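Long-range contact in tautomerase (Bordetella trematum, PDB 6VVR), which belongs to the tautomerase enzymes of the MIF clan and assembles from three copies of a chain with two related halves: residues Pro1-Gln9 with Ala58-Leu67. Sequence-based numbering, arbitrary orientation.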
# COMPACT_ATOMS: atom_id res chain seq x y z
N PRO A 1 -9.91 -6.16 9.33
CA PRO A 1 -8.75 -5.41 8.84
C PRO A 1 -8.02 -6.13 7.72
O PRO A 1 -7.99 -7.36 7.70
CB PRO A 1 -7.86 -5.32 10.09
CG PRO A 1 -8.84 -5.34 11.23
CD PRO A 1 -9.88 -6.34 10.79
N LEU A 2 -7.45 -5.37 6.80
CA LEU A 2 -6.75 -5.91 5.64
C LEU A 2 -5.27 -5.62 5.79
O LEU A 2 -4.86 -4.46 5.79
CB LEU A 2 -7.31 -5.32 4.34
CG LEU A 2 -8.84 -5.45 4.25
CD1 LEU A 2 -9.35 -4.89 2.96
CD2 LEU A 2 -9.28 -6.89 4.41
N LEU A 3 -4.47 -6.67 5.95
CA LEU A 3 -3.05 -6.55 6.21
C LEU A 3 -2.24 -6.89 4.97
O LEU A 3 -2.51 -7.90 4.31
CB LEU A 3 -2.62 -7.46 7.36
CG LEU A 3 -2.89 -7.02 8.80
CD1 LEU A 3 -4.39 -6.89 9.08
CD2 LEU A 3 -2.25 -8.01 9.77
N ASN A 4 -1.25 -6.08 4.66
CA ASN A 4 -0.23 -6.49 3.70
C ASN A 4 1.11 -6.38 4.39
O ASN A 4 1.43 -5.34 4.99
CB ASN A 4 -0.30 -5.70 2.39
CG ASN A 4 -0.34 -4.22 2.58
OD1 ASN A 4 0.68 -3.54 2.45
ND2 ASN A 4 -1.53 -3.69 2.84
N VAL A 5 1.88 -7.46 4.32
CA VAL A 5 3.04 -7.69 5.17
C VAL A 5 4.26 -7.83 4.28
O VAL A 5 4.22 -8.49 3.23
CB VAL A 5 2.86 -8.95 6.03
CG1 VAL A 5 4.01 -9.09 7.02
CG2 VAL A 5 1.52 -8.88 6.73
N HIS A 6 5.37 -7.24 4.71
CA HIS A 6 6.55 -7.07 3.88
C HIS A 6 7.75 -7.51 4.71
O HIS A 6 8.01 -6.91 5.76
CB HIS A 6 6.67 -5.61 3.43
CG HIS A 6 5.43 -5.10 2.78
ND1 HIS A 6 5.26 -5.08 1.41
CD2 HIS A 6 4.27 -4.62 3.30
CE1 HIS A 6 4.07 -4.60 1.12
NE2 HIS A 6 3.45 -4.32 2.25
N ILE A 7 8.43 -8.57 4.29
CA ILE A 7 9.50 -9.17 5.08
C ILE A 7 10.69 -9.43 4.18
O ILE A 7 10.60 -9.41 2.96
CB ILE A 7 9.06 -10.48 5.79
CG1 ILE A 7 8.71 -11.55 4.77
CG2 ILE A 7 7.89 -10.22 6.72
CD1 ILE A 7 8.45 -12.92 5.40
N MET A 8 11.84 -9.66 4.82
CA MET A 8 13.04 -9.99 4.08
C MET A 8 12.96 -11.43 3.58
O MET A 8 12.37 -12.30 4.22
CB MET A 8 14.28 -9.83 4.97
CG MET A 8 14.42 -8.46 5.61
SD MET A 8 14.28 -7.15 4.38
CE MET A 8 15.71 -7.46 3.36
N GLN A 9 13.54 -11.66 2.40
CA GLN A 9 13.78 -13.02 1.93
C GLN A 9 14.59 -13.79 2.97
O GLN A 9 15.40 -13.23 3.70
CB GLN A 9 14.55 -13.01 0.61
CG GLN A 9 13.74 -12.65 -0.62
CD GLN A 9 14.58 -12.69 -1.88
OE1 GLN A 9 15.76 -13.04 -1.84
NE2 GLN A 9 13.99 -12.31 -3.01
N ALA A 58 19.74 -3.49 5.18
CA ALA A 58 19.41 -3.69 6.58
C ALA A 58 18.06 -4.39 6.70
O ALA A 58 17.17 -4.21 5.86
CB ALA A 58 19.39 -2.36 7.32
N ALA A 59 17.92 -5.19 7.74
CA ALA A 59 16.70 -5.97 7.88
C ALA A 59 15.53 -5.09 8.29
O ALA A 59 15.69 -4.10 9.02
CB ALA A 59 16.91 -7.09 8.91
N MET A 60 14.34 -5.43 7.79
CA MET A 60 13.11 -4.76 8.18
C MET A 60 11.96 -5.73 8.04
O MET A 60 12.03 -6.73 7.31
CB MET A 60 12.85 -3.49 7.35
CG MET A 60 12.53 -3.72 5.88
SD MET A 60 10.77 -4.05 5.61
CE MET A 60 10.88 -5.30 4.32
N ALA A 61 10.89 -5.43 8.77
CA ALA A 61 9.58 -6.00 8.50
C ALA A 61 8.57 -4.87 8.61
O ALA A 61 8.77 -3.92 9.38
CB ALA A 61 9.21 -7.14 9.45
N LEU A 62 7.51 -4.96 7.82
CA LEU A 62 6.50 -3.91 7.77
C LEU A 62 5.13 -4.54 7.68
O LEU A 62 4.90 -5.39 6.82
CB LEU A 62 6.74 -2.99 6.57
CG LEU A 62 5.66 -1.93 6.36
CD1 LEU A 62 5.68 -0.89 7.50
CD2 LEU A 62 5.85 -1.26 5.00
N VAL A 63 4.22 -4.14 8.57
CA VAL A 63 2.82 -4.56 8.52
C VAL A 63 1.98 -3.32 8.26
O VAL A 63 1.92 -2.42 9.10
CB VAL A 63 2.38 -5.27 9.82
CG1 VAL A 63 0.93 -5.75 9.70
CG2 VAL A 63 3.31 -6.45 10.16
N ASN A 64 1.33 -3.27 7.10
CA ASN A 64 0.37 -2.23 6.77
C ASN A 64 -1.04 -2.74 7.02
O ASN A 64 -1.40 -3.81 6.51
CB ASN A 64 0.52 -1.79 5.32
CG ASN A 64 1.84 -1.12 5.04
OD1 ASN A 64 2.41 -0.45 5.90
ND2 ASN A 64 2.35 -1.30 3.82
N VAL A 65 -1.83 -1.97 7.76
CA VAL A 65 -3.19 -2.36 8.15
C VAL A 65 -4.16 -1.31 7.64
O VAL A 65 -4.10 -0.15 8.08
CB VAL A 65 -3.33 -2.51 9.67
CG1 VAL A 65 -4.74 -3.02 10.01
CG2 VAL A 65 -2.24 -3.40 10.25
N ASP A 66 -5.04 -1.70 6.73
CA ASP A 66 -6.18 -0.88 6.36
C ASP A 66 -7.37 -1.39 7.16
O ASP A 66 -7.75 -2.57 7.03
CB ASP A 66 -6.46 -0.94 4.86
CG ASP A 66 -5.35 -0.31 4.04
OD1 ASP A 66 -4.86 0.76 4.42
OD2 ASP A 66 -4.97 -0.90 3.02
N LEU A 67 -7.92 -0.55 8.03
CA LEU A 67 -9.00 -0.99 8.90
C LEU A 67 -10.07 0.09 9.01
O LEU A 67 -9.81 1.28 8.84
CB LEU A 67 -8.49 -1.38 10.30
CG LEU A 67 -8.23 -0.27 11.31
CD1 LEU A 67 -7.99 -0.86 12.69
CD2 LEU A 67 -7.04 0.58 10.88
O HOH W 1 11.74 -9.49 7.76
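Asn4 lays its side-chain amide across Asn64, with OD1 3.4 Å from Asn64 CB. Its CG sits between the backbone N and the carbonyl carbon (chi1 50°), which brings the amide close to Asn64. There Asn4 OD1 accepts two bonds. Asn64 ND2 donates one to Asn4 OD1 at 3.1 Å, from a position tilted out of the carbonyl plane; the two amide planes are turned 61° apart. His6 NE2 donates the other to Asn4 OD1 at 2.9 Å, nearly straight, on a lone pair and within the ring plane. The ring's ND1 bonds to Tyr45 OH, so both of its nitrogens are held and its rotation is fixed. Leu62 O lies at the ring edge, and Leu62 CD2 is 4.1 Å from His6 CD2. Asp66, on the same face, forms salt bridges with Arg103 of its own chain and Arg103 of the third subunit.

On the opposite face the packing is apolar. Leu3 reaches two valines: its CD2 is 3.9 Å from Val63 CG1, and its CG is 4.0 Å from Val65 CG2. Helices 13-31 and 73-91 pack against this face. At the strand end, Pro1 CB meets Val65 CG1 at 3.9 Å and also touches Leu67.

Paired backbone bonds join Leu2 with Asp66, Asn4 with Asn64 and His6 with Leu62. Beyond them the strands separate, and a water links Met8 N to Met60 O. Met8 CG lies 3.4 Å from Met60 O.

Residues 2-8 and 61-67 are the antiparallel central strands of a four-stranded mixed sheet. Strand 39-45 flanks one and strand 98-105 the other. Two helices back the sheet, and the face carrying Leu2, His6, Leu62 and Asp66 meets the neighbouring subunits, as in the trimeric beta-alpha-beta fold of the tautomerase superfamily.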